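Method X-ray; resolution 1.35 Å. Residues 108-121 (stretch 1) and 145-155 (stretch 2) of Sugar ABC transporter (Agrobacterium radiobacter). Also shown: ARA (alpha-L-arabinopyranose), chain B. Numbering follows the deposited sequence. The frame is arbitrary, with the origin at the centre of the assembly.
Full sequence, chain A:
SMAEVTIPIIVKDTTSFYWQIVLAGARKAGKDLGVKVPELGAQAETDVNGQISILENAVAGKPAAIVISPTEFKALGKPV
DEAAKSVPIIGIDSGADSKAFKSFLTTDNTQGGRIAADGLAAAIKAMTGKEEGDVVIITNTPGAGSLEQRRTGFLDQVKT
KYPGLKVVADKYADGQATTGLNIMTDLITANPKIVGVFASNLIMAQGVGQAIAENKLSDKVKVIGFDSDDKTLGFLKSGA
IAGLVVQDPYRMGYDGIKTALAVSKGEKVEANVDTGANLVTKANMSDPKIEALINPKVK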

# COMPACT_ATOMS: atom_id res chain seq x y z
N ASP A 108 -5.83 4.41 -6.70
CA ASP A 108 -6.78 3.53 -7.38
C ASP A 108 -6.09 2.16 -7.40
O ASP A 108 -5.28 1.85 -8.25
N ASN A 109 -6.42 1.35 -6.41
CA ASN A 109 -5.70 0.10 -6.20
C ASN A 109 -5.97 -0.98 -7.23
O ASN A 109 -5.09 -1.76 -7.54
N THR A 110 -7.14 -0.96 -7.83
CA THR A 110 -7.42 -1.90 -8.90
C THR A 110 -6.54 -1.57 -10.11
O THR A 110 -5.90 -2.47 -10.72
N GLN A 111 -6.49 -0.28 -10.45
CA GLN A 111 -5.63 0.17 -11.53
C GLN A 111 -4.15 -0.13 -11.21
O GLN A 111 -3.36 -0.46 -12.10
N GLY A 112 -3.80 -0.01 -9.94
CA GLY A 112 -2.42 -0.30 -9.52
C GLY A 112 -2.07 -1.77 -9.80
O GLY A 112 -0.96 -2.08 -10.25
N GLY A 113 -3.02 -2.67 -9.58
CA GLY A 113 -2.81 -4.08 -9.94
C GLY A 113 -2.69 -4.28 -11.46
O GLY A 113 -1.85 -5.08 -11.95
N ARG A 114 -3.54 -3.57 -12.22
CA ARG A 114 -3.46 -3.63 -13.68
C ARG A 114 -2.10 -3.15 -14.20
O ARG A 114 -1.51 -3.77 -15.08
N ILE A 115 -1.65 -2.02 -13.66
CA ILE A 115 -0.31 -1.45 -13.98
C ILE A 115 0.82 -2.44 -13.69
O ILE A 115 1.73 -2.62 -14.48
N ALA A 116 0.68 -3.16 -12.60
CA ALA A 116 1.68 -4.15 -12.20
C ALA A 116 1.68 -5.31 -13.18
O ALA A 116 2.76 -5.85 -13.52
N ALA A 117 0.46 -5.73 -13.60
CA ALA A 117 0.35 -6.81 -14.59
C ALA A 117 1.04 -6.44 -15.91
O ALA A 117 1.85 -7.24 -16.46
N ASP A 118 0.77 -5.21 -16.36
CA ASP A 118 1.40 -4.72 -17.58
C ASP A 118 2.92 -4.72 -17.42
O ASP A 118 3.65 -5.07 -18.35
N GLY A 119 3.40 -4.31 -16.24
CA GLY A 119 4.87 -4.17 -15.99
C GLY A 119 5.49 -5.55 -15.97
O GLY A 119 6.57 -5.78 -16.49
N LEU A 120 4.78 -6.52 -15.39
CA LEU A 120 5.31 -7.87 -15.28
C LEU A 120 5.41 -8.53 -16.66
O LEU A 120 6.40 -9.16 -17.02
N ALA A 121 4.39 -8.32 -17.47
CA ALA A 121 4.38 -8.86 -18.82
C ALA A 121 5.53 -8.27 -19.62
O ALA A 121 6.22 -8.98 -20.35
N GLY A 145 -8.38 -3.95 2.15
CA GLY A 145 -9.03 -3.33 0.99
C GLY A 145 -8.05 -3.07 -0.16
O GLY A 145 -8.28 -3.44 -1.30
N SER A 146 -6.95 -2.40 0.17
CA SER A 146 -5.96 -2.02 -0.86
C SER A 146 -5.42 -3.28 -1.57
O SER A 146 -5.36 -3.35 -2.80
N LEU A 147 -5.02 -4.26 -0.77
CA LEU A 147 -4.34 -5.44 -1.33
C LEU A 147 -5.28 -6.35 -2.15
O LEU A 147 -4.87 -6.94 -3.17
N GLU A 148 -6.52 -6.51 -1.66
CA GLU A 148 -7.50 -7.31 -2.42
C GLU A 148 -7.81 -6.67 -3.78
O GLU A 148 -7.97 -7.36 -4.81
N GLN A 149 -7.88 -5.35 -3.80
CA GLN A 149 -8.08 -4.65 -5.08
C GLN A 149 -6.89 -4.80 -6.04
O GLN A 149 -7.06 -4.97 -7.24
N ARG A 150 -5.67 -4.72 -5.51
CA ARG A 150 -4.46 -4.93 -6.35
C ARG A 150 -4.48 -6.34 -6.92
O ARG A 150 -4.20 -6.57 -8.10
N ARG A 151 -4.84 -7.30 -6.09
CA ARG A 151 -4.92 -8.68 -6.53
C ARG A 151 -5.93 -8.84 -7.68
O ARG A 151 -5.64 -9.43 -8.70
N THR A 152 -7.10 -8.26 -7.49
CA THR A 152 -8.16 -8.31 -8.52
C THR A 152 -7.68 -7.64 -9.82
O THR A 152 -7.82 -8.18 -10.92
N GLY A 153 -7.12 -6.45 -9.69
CA GLY A 153 -6.73 -5.71 -10.86
C GLY A 153 -5.68 -6.50 -11.64
O GLY A 153 -5.73 -6.60 -12.88
N PHE A 154 -4.71 -7.07 -10.92
CA PHE A 154 -3.67 -7.90 -11.53
C PHE A 154 -4.23 -9.13 -12.23
O PHE A 154 -3.91 -9.41 -13.40
N LEU A 155 -5.02 -9.91 -11.49
CA LEU A 155 -5.55 -11.16 -12.01
C LEU A 155 -6.42 -10.92 -13.26
O LEU A 155 -6.30 -11.64 -14.25

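How can the two helices come so close? Their axes approach to 6.4 Å at a signed crossing angle of -44°, and glycines occupy the crossing. G113 lies over R150, and G153 lies over T110, with CA atoms 4.3 Å apart in the second pair. A CB on G113 would fall 2.1 Å from R150 O, and one on G153 would fall 1.9 Å from T110 O; both are clashes. Without them, backbone meets backbone through CA-H...O contacts: G153 CA lies 3.3 Å from T110 O, and G113 CA lies 3.4 Å from R150 O.

What does N109 do at the start of its helix? Its CA-to-CB bond points toward the second helix, and the m rotamer (chi1 -73°) leaves OD1 beside the guanidinium of R150, near its plane. N109 OD1 accepts two hydrogen bonds, from R150 NE at 2.8 Å and from R150 NH2 at 2.9 Å. N109 ND2 packs 3.7 Å from S146 CB and is hydrogen-bonded elsewhere in the structure. Just before the helix, D108 uses a t rotamer to cap it, with Q111 N donating to D108 OD1 at 3.1 Å.

Why is R150 so extended? Its CA-to-CB bond points sideways, and after chi1 m the chain runs t, t through chi2 and chi3, carrying the guanidinium past N109 to the arabinose. There R150 NH1 donates to ARA O1 and R150 NH2 donates to ARA O2, each at 2.9 Å. The contact with N109 OD1 thus holds the same group that grips the sugar, in keeping with a sugar transporter. S146, in the p rotamer, places OG 2.8 Å from ARA O3, a third hydrogen bond from this helix to the sugar.

Where does F154 find room? Its CA-to-CB bond points sideways, but chi1 of 176° (t) and chi2 of 85° set the ring as a knob among G113, A116, A117 and L120. A117 CB is 3.7 Å from F154 CD1. L120, with chi1 t and chi2 p, brings CD2 to 3.8 Å from F154 CZ, at the ring edge.

What closes the more exposed side? The CA-to-CB bond of Q149 points toward the first helix; with chi1 m and chi2 t, its OE1 reaches 3.7 Å from N109 CB. A water bridges the pair, accepting from N109 N at 3.0 Å and donating to Q149 OE1 at 2.9 Å. T110, in the m rotamer, sets OG1 3.6 Å from Q149 CB.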

# COMPACT_ATOMS: atom_id res chain seq x y z
CB ASP A 108 -7.09 4.06 -8.78
CG ASP A 108 -8.05 3.16 -9.57
OD1 ASP A 108 -8.27 1.93 -9.22
OD2 ASP A 108 -8.55 3.70 -10.59
CB ASN A 109 -5.88 -0.42 -4.79
CG ASN A 109 -5.09 0.41 -3.80
OD1 ASN A 109 -3.85 0.44 -3.88
ND2 ASN A 109 -5.78 1.11 -2.91
CB THR A 110 -8.90 -1.91 -9.25
OG1 THR A 110 -9.66 -2.17 -8.06
CG2 THR A 110 -9.15 -3.00 -10.25
CB GLN A 111 -5.82 1.66 -11.80
CG GLN A 111 -5.08 2.20 -13.01
CD GLN A 111 -5.21 3.72 -13.14
OE1 GLN A 111 -5.87 4.21 -14.06
NE2 GLN A 111 -4.60 4.46 -12.20
CB ARG A 114 -4.56 -2.79 -14.34
CG ARG A 114 -5.98 -3.29 -14.13
CD ARG A 114 -7.01 -2.44 -14.91
NE ARG A 114 -8.17 -2.10 -14.06
CZ ARG A 114 -8.55 -0.87 -13.69
NH1 ARG A 114 -7.90 0.23 -14.12
NH2 ARG A 114 -9.61 -0.72 -12.90
CB ILE A 115 -0.09 -0.12 -13.19
CG1 ILE A 115 -0.97 0.98 -13.78
CG2 ILE A 115 1.36 0.34 -13.23
CD1 ILE A 115 -1.04 2.24 -12.94
CB ALA A 116 1.43 -4.64 -10.78
CB ALA A 117 -1.11 -7.20 -14.85
CB ASP A 118 0.91 -3.32 -17.94
CG ASP A 118 -0.56 -3.26 -18.32
OD1 ASP A 118 -1.11 -4.27 -18.82
OD2 ASP A 118 -1.10 -2.13 -18.17
CB LEU A 120 4.44 -8.72 -14.34
CG LEU A 120 4.91 -10.14 -14.11
CD1 LEU A 120 6.25 -10.11 -13.44
CD2 LEU A 120 4.00 -10.95 -13.20
CB ALA A 121 3.05 -8.58 -19.50
CB SER A 146 -4.82 -1.20 -0.25
OG SER A 146 -4.25 -1.93 0.80
CB LEU A 147 -3.66 -6.25 -0.24
CG LEU A 147 -2.71 -5.44 0.66
CD1 LEU A 147 -2.02 -6.38 1.66
CD2 LEU A 147 -1.68 -4.59 -0.09
CB GLU A 148 -8.74 -7.56 -1.60
CG GLU A 148 -8.48 -8.43 -0.38
CD GLU A 148 -7.88 -9.81 -0.67
OE1 GLU A 148 -8.11 -10.41 -1.75
OE2 GLU A 148 -7.19 -10.35 0.24
CB GLN A 149 -8.43 -3.19 -4.88
CG GLN A 149 -9.81 -3.05 -4.28
CD GLN A 149 -10.21 -1.62 -4.08
OE1 GLN A 149 -9.39 -0.81 -3.72
NE2 GLN A 149 -11.47 -1.30 -4.32
CB ARG A 150 -3.19 -4.69 -5.55
CG ARG A 150 -3.07 -3.26 -5.12
CD ARG A 150 -1.92 -3.06 -4.17
NE ARG A 150 -2.06 -1.75 -3.55
CZ ARG A 150 -1.37 -1.28 -2.54
NH1 ARG A 150 -0.33 -1.96 -2.04
NH2 ARG A 150 -1.69 -0.09 -2.09
CB ARG A 151 -5.27 -9.59 -5.36
CG ARG A 151 -5.64 -11.02 -5.72
CD ARG A 151 -5.85 -11.88 -4.49
NE ARG A 151 -6.21 -13.25 -4.83
CZ ARG A 151 -7.40 -13.62 -5.29
NH1 ARG A 151 -8.37 -12.73 -5.42
NH2 ARG A 151 -7.60 -14.87 -5.61
CB THR A 152 -9.44 -7.65 -7.98
OG1 THR A 152 -9.95 -8.45 -6.90
CG2 THR A 152 -10.52 -7.59 -9.05
CB PHE A 154 -2.64 -8.28 -10.44
CG PHE A 154 -1.56 -9.23 -10.93
CD1 PHE A 154 -0.42 -8.75 -11.56
CD2 PHE A 154 -1.67 -10.59 -10.71
CE1 PHE A 154 0.55 -9.63 -12.00
CE2 PHE A 154 -0.68 -11.47 -11.12
CZ PHE A 154 0.43 -10.99 -11.79
CB LEU A 155 -6.32 -11.95 -10.93
CG LEU A 155 -5.48 -12.53 -9.78
CD1 LEU A 155 -6.36 -13.18 -8.74
CD2 LEU A 155 -4.40 -13.48 -10.30
C1 ARA B . 1.23 -0.22 1.16
C2 ARA B . -0.31 -0.34 1.09
C3 ARA B . -0.87 -0.49 2.50
C4 ARA B . -0.16 -1.62 3.27
C5 ARA B . 1.08 -2.05 2.60
O1 ARA B . 1.40 -0.68 -0.17
O2 ARA B . -0.89 0.83 0.50
O3 ARA B . -2.29 -0.65 2.40
O4 ARA B . -0.89 -2.86 3.24
O5 ARA B . 1.92 -0.98 2.14
O HOH W 1 -8.75 1.81 -4.65